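Local coordinates for uncharacterized protein (Escherichia coli O157:H7, PDB 4ZV9), which is of unknown function but belongs to the dienelactone hydrolase family of alpha/beta hydrolases, and so is probably a hydrolase, at residues C148-Y153 and L170-E175; G154-T159 and E182-Y187. One frame throughout, in Å; residues are numbered along the deposited sequence.

Interaction 1: C148-Y153 and L170-E175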
# COMPACT_ATOMS: atom_id res chain seq x y z
N CYS A 148 6.35 -2.23 -8.95
CA CYS A 148 6.81 -2.94 -7.76
C CYS A 148 5.66 -3.05 -6.77
O CYS A 148 4.66 -2.33 -6.88
CB CYS A 148 8.01 -2.25 -7.10
SG CYS A 148 7.68 -0.55 -6.54
N ALA A 149 5.79 -3.96 -5.82
CA ALA A 149 4.78 -4.15 -4.77
C ALA A 149 5.48 -4.40 -3.44
O ALA A 149 6.44 -5.18 -3.37
CB ALA A 149 3.86 -5.29 -5.11
N VAL A 150 4.98 -3.76 -2.39
CA VAL A 150 5.59 -3.85 -1.07
C VAL A 150 4.54 -4.14 0.01
O VAL A 150 4.01 -3.22 0.64
CB VAL A 150 6.36 -2.55 -0.73
CG1 VAL A 150 7.13 -2.70 0.57
CG2 VAL A 150 7.31 -2.19 -1.85
N PRO A 151 4.19 -5.43 0.19
CA PRO A 151 3.23 -5.77 1.23
C PRO A 151 3.84 -5.82 2.63
O PRO A 151 4.86 -6.49 2.84
CB PRO A 151 2.77 -7.18 0.82
CG PRO A 151 3.90 -7.73 0.02
CD PRO A 151 4.43 -6.55 -0.74
N PHE A 152 3.22 -5.09 3.57
CA PHE A 152 3.58 -5.18 4.97
C PHE A 152 2.60 -6.14 5.66
O PHE A 152 1.38 -5.90 5.68
CB PHE A 152 3.49 -3.85 5.68
CG PHE A 152 4.62 -2.90 5.39
CD1 PHE A 152 4.71 -2.23 4.19
CD2 PHE A 152 5.52 -2.57 6.40
CE1 PHE A 152 5.71 -1.30 3.96
CE2 PHE A 152 6.52 -1.65 6.17
CZ PHE A 152 6.62 -1.02 4.94
N TYR A 153 3.15 -7.21 6.25
CA TYR A 153 2.38 -8.20 7.02
C TYR A 153 0.96 -8.39 6.53
O TYR A 153 0.00 -8.17 7.26
CB TYR A 153 2.44 -7.90 8.54
CG TYR A 153 2.52 -6.43 8.89
CD1 TYR A 153 1.39 -5.61 8.89
CD2 TYR A 153 3.73 -5.88 9.29
CE1 TYR A 153 1.48 -4.28 9.26
CE2 TYR A 153 3.83 -4.56 9.65
CZ TYR A 153 2.70 -3.76 9.63
OH TYR A 153 2.84 -2.44 9.97
N LEU A 170 8.78 -6.75 -2.41
CA LEU A 170 9.52 -6.55 -1.17
C LEU A 170 8.52 -6.86 -0.08
O LEU A 170 7.56 -6.11 0.11
CB LEU A 170 10.05 -5.12 -1.04
CG LEU A 170 10.68 -4.78 0.32
CD1 LEU A 170 11.90 -5.65 0.62
CD2 LEU A 170 11.06 -3.31 0.35
N LEU A 171 8.74 -7.95 0.65
CA LEU A 171 7.79 -8.36 1.68
C LEU A 171 8.34 -8.18 3.10
O LEU A 171 9.46 -8.60 3.40
CB LEU A 171 7.35 -9.81 1.47
CG LEU A 171 6.86 -10.14 0.06
CD1 LEU A 171 7.97 -10.77 -0.76
CD2 LEU A 171 5.67 -11.08 0.09
N HIS A 172 7.55 -7.52 3.94
CA HIS A 172 7.92 -7.32 5.35
C HIS A 172 7.01 -8.16 6.24
O HIS A 172 5.77 -8.01 6.20
CB HIS A 172 7.76 -5.86 5.74
CG HIS A 172 8.50 -4.90 4.86
ND1 HIS A 172 9.87 -4.74 4.92
CD2 HIS A 172 8.06 -4.03 3.92
CE1 HIS A 172 10.24 -3.82 4.05
NE2 HIS A 172 9.16 -3.37 3.43
N PHE A 173 7.61 -9.03 7.05
CA PHE A 173 6.85 -9.88 7.97
C PHE A 173 7.30 -9.65 9.41
O PHE A 173 8.47 -9.39 9.65
CB PHE A 173 7.04 -11.35 7.63
CG PHE A 173 6.54 -11.74 6.27
CD1 PHE A 173 5.18 -11.76 6.00
CD2 PHE A 173 7.42 -12.16 5.29
CE1 PHE A 173 4.70 -12.14 4.76
CE2 PHE A 173 6.95 -12.56 4.05
CZ PHE A 173 5.59 -12.56 3.79
N ALA A 174 6.37 -9.77 10.34
CA ALA A 174 6.68 -9.66 11.76
C ALA A 174 6.84 -11.08 12.31
O ALA A 174 6.00 -11.94 12.05
CB ALA A 174 5.58 -8.93 12.48
N GLU A 175 7.90 -11.32 13.07
CA GLU A 175 8.17 -12.66 13.63
C GLU A 175 7.00 -13.26 14.40
O GLU A 175 6.67 -14.44 14.23
CB GLU A 175 9.38 -12.64 14.56
CG GLU A 175 9.77 -14.03 15.05
CD GLU A 175 10.83 -14.04 16.13
OE1 GLU A 175 11.20 -12.97 16.66
OE2 GLU A 175 11.29 -15.14 16.47

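Interaction 2: G154-T159 and E182-Y187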
# COMPACT_ATOMS: atom_id res chain seq x y z
N GLY A 154 0.86 -8.84 5.28
CA GLY A 154 -0.43 -9.09 4.63
C GLY A 154 -0.55 -10.46 4.01
O GLY A 154 0.44 -11.18 3.83
N ARG A 155 -1.79 -10.82 3.69
CA ARG A 155 -2.09 -12.12 3.07
C ARG A 155 -1.27 -12.36 1.80
O ARG A 155 -1.11 -11.48 0.96
CB ARG A 155 -3.57 -12.26 2.71
CG ARG A 155 -4.36 -13.05 3.75
CD ARG A 155 -5.87 -13.00 3.49
NE ARG A 155 -6.17 -13.19 2.08
CZ ARG A 155 -7.37 -13.02 1.53
NH1 ARG A 155 -8.41 -12.63 2.27
NH2 ARG A 155 -7.53 -13.23 0.23
N GLN A 156 -0.80 -13.58 1.66
CA GLN A 156 0.02 -13.98 0.54
C GLN A 156 -0.82 -14.06 -0.74
O GLN A 156 -2.04 -14.08 -0.68
CB GLN A 156 0.61 -15.37 0.82
CG GLN A 156 1.06 -15.63 2.25
CD GLN A 156 2.13 -14.68 2.76
OE1 GLN A 156 2.69 -13.87 2.01
NE2 GLN A 156 2.45 -14.79 4.04
N ALA A 157 -0.17 -14.06 -1.90
CA ALA A 157 -0.86 -14.26 -3.16
C ALA A 157 -1.25 -15.74 -3.22
O ALA A 157 -0.57 -16.57 -2.63
CB ALA A 157 0.06 -13.93 -4.33
N PRO A 158 -2.35 -16.07 -3.92
CA PRO A 158 -2.70 -17.48 -4.09
C PRO A 158 -1.58 -18.23 -4.84
O PRO A 158 -1.11 -17.76 -5.87
CB PRO A 158 -3.99 -17.42 -4.93
CG PRO A 158 -4.54 -16.06 -4.71
CD PRO A 158 -3.35 -15.16 -4.52
N THR A 159 -1.19 -19.40 -4.33
CA THR A 159 -0.07 -20.14 -4.91
C THR A 159 -0.21 -20.40 -6.41
O THR A 159 0.76 -20.26 -7.16
CB THR A 159 0.16 -21.49 -4.20
OG1 THR A 159 0.38 -21.26 -2.81
CG2 THR A 159 1.36 -22.23 -4.79
N GLU A 182 2.32 -18.23 8.51
CA GLU A 182 1.95 -19.61 8.17
C GLU A 182 1.95 -19.86 6.68
O GLU A 182 2.32 -20.92 6.23
CB GLU A 182 0.52 -19.90 8.65
CG GLU A 182 0.26 -21.31 9.10
CD GLU A 182 -1.13 -21.45 9.71
OE1 GLU A 182 -1.88 -20.44 9.74
OE2 GLU A 182 -1.45 -22.56 10.20
N GLY A 183 1.47 -18.87 5.93
CA GLY A 183 1.38 -18.99 4.48
C GLY A 183 2.61 -18.58 3.69
O GLY A 183 2.69 -18.82 2.49
N TRP A 184 3.60 -18.00 4.36
CA TRP A 184 4.80 -17.53 3.67
C TRP A 184 5.62 -18.64 2.98
O TRP A 184 5.98 -18.49 1.82
CB TRP A 184 5.67 -16.65 4.59
CG TRP A 184 7.02 -16.29 4.04
CD1 TRP A 184 8.22 -16.50 4.65
CD2 TRP A 184 7.32 -15.72 2.74
NE1 TRP A 184 9.25 -16.07 3.84
CE2 TRP A 184 8.73 -15.60 2.66
CE3 TRP A 184 6.55 -15.31 1.65
CZ2 TRP A 184 9.38 -15.07 1.54
CZ3 TRP A 184 7.19 -14.78 0.53
CH2 TRP A 184 8.59 -14.66 0.49
N PRO A 185 5.90 -19.76 3.68
CA PRO A 185 6.71 -20.76 3.01
C PRO A 185 6.16 -21.23 1.65
O PRO A 185 6.94 -21.43 0.72
CB PRO A 185 6.76 -21.92 4.04
CG PRO A 185 6.65 -21.23 5.36
CD PRO A 185 5.74 -20.05 5.12
N ALA A 186 4.85 -21.44 1.55
CA ALA A 186 4.27 -21.86 0.27
C ALA A 186 4.43 -20.76 -0.79
O ALA A 186 4.71 -21.04 -1.95
CB ALA A 186 2.80 -22.23 0.44
N TYR A 187 4.28 -19.51 -0.37
CA TYR A 187 4.42 -18.38 -1.28
C TYR A 187 5.87 -18.26 -1.74
O TYR A 187 6.14 -18.15 -2.94
CB TYR A 187 3.94 -17.10 -0.58
CG TYR A 187 3.80 -15.85 -1.43
CD1 TYR A 187 3.65 -15.91 -2.82
CD2 TYR A 187 3.67 -14.61 -0.83
CE1 TYR A 187 3.49 -14.75 -3.58
CE2 TYR A 187 3.50 -13.46 -1.58
CZ TYR A 187 3.41 -13.53 -2.95
OH TYR A 187 3.21 -12.38 -3.68

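Interaction 1: C148-Y153 and L170-E175
The side chain of His172 runs along one face of the Phe152 ring. His172 CB lies 4.0 Å from Phe152 CD2, and His172 CG, anti to the carbonyl carbon (chi1 -55°), sits beside Phe152 CE2. His172 CD2 then comes to rest over the ring centre, 3.5 Å from Phe152 CZ. The planes meet at 36°, so the pair is oblique. Further out, His172 NE2 has Val150 CG1 at 3.6 Å, near the imidazole plane. Both ring nitrogens are hydrogen-bonded, ND1 with Tyr203 OH and NE2 with Thr230 OG1, which fixes the ring's rotation in this buried setting. The backbones run parallel, with strand axes 1° apart, and this pairing joins strand 148-151 to strand 169-174 within the central sheet of an alpha/beta hydrolase fold. Three nearly straight bonds tie the two segments: Leu170 N to Ala149 O (3.0 Å), His172 N to Pro151 O (3.1 Å) and, just past strand 148-151, Tyr153 N to His172 O (2.7 Å). Pro151 has no N-H to offer Leu170 O, which instead receives a CA-H...O contact from Val150 CA. Pro151 CG packs on Leu171 CD2 at 3.8 Å, and helix 132-142 covers that proline through Ser136 and Asn137.

Interaction 2: G154-T159 and E182-Y187
Gln156 NE2 is gripped by one hydrogen bond, donated to Ile180 O in the short helix 178-181, just ahead of residues 182-187. The backbone N of Trp184 lies 3.4 Å from Gln156 NE2, but both are donors, so this proximity adds no second bond. The amide arrives there by a bend at chi2 (-59°), with CG anti to the carbonyl carbon; the bend lays Gln156 CG against the Gly183 peptide, 3.6 Å from Gly183 O. That carbonyl also accepts a weak bond from Tyr187 N. At the other corner of the amide, Gln156 OE1 meets the edge of the Tyr187 ring, near the ring plane and 3.1 Å from Tyr187 CD2. The amide and ring planes are 50° apart, and the two side chains meet at a slant.

Tyr187 reaches the loop because its CG is anti to the backbone N (chi1 -171°), which sends the ring out from the helix and past Gln156 CB. Ala157 N stands 3.7 Å above one face of the Tyr187 ring, displaced from the ring centre; it is buried and has no hydrogen-bond partner. Ala157 CB touches the far end of the ring, 3.6 Å from Tyr187 CE1. The phenol oxygen is hydrogen-bonded to Asn137 OD1, while Asn137 ND2 bonds Arg155 O, so a single side chain of helix 132-142 ties both partners together. Thr159 OG1 and Ala186 CB approach more loosely at the solvent-facing margin, 4.2 Å apart. Chain order identifies the setting: helix 184-193 links the parallel strands 169-174 and 198-203 in a beta-alpha-beta unit of the alpha/beta hydrolase fold, and the loop following strand 148-151 packs against residues 183-187.

How the interactions relate
The four segments alternate along the chain, 148-153, 154-159, 170-175 and 182-187, so the first segments of the two interactions are continuous and the strand of interaction 1 leads on toward the helix of interaction 2. The centres are about 11 Å apart, interaction 1 in the sheet and interaction 2 on its outer flank, about 10 Å and 17 Å from the chain centre. They touch through strand 169-174: Phe173 CE2 lies 3.4 Å from Trp184 CD2, and Leu171 CD2 lies 3.6 Å from Tyr187 CE2. The strand pairing is thus buried while the helix-loop packing is partly exposed, and strand 169-174 continues the sheet from strand 148-151 to strand 198-203.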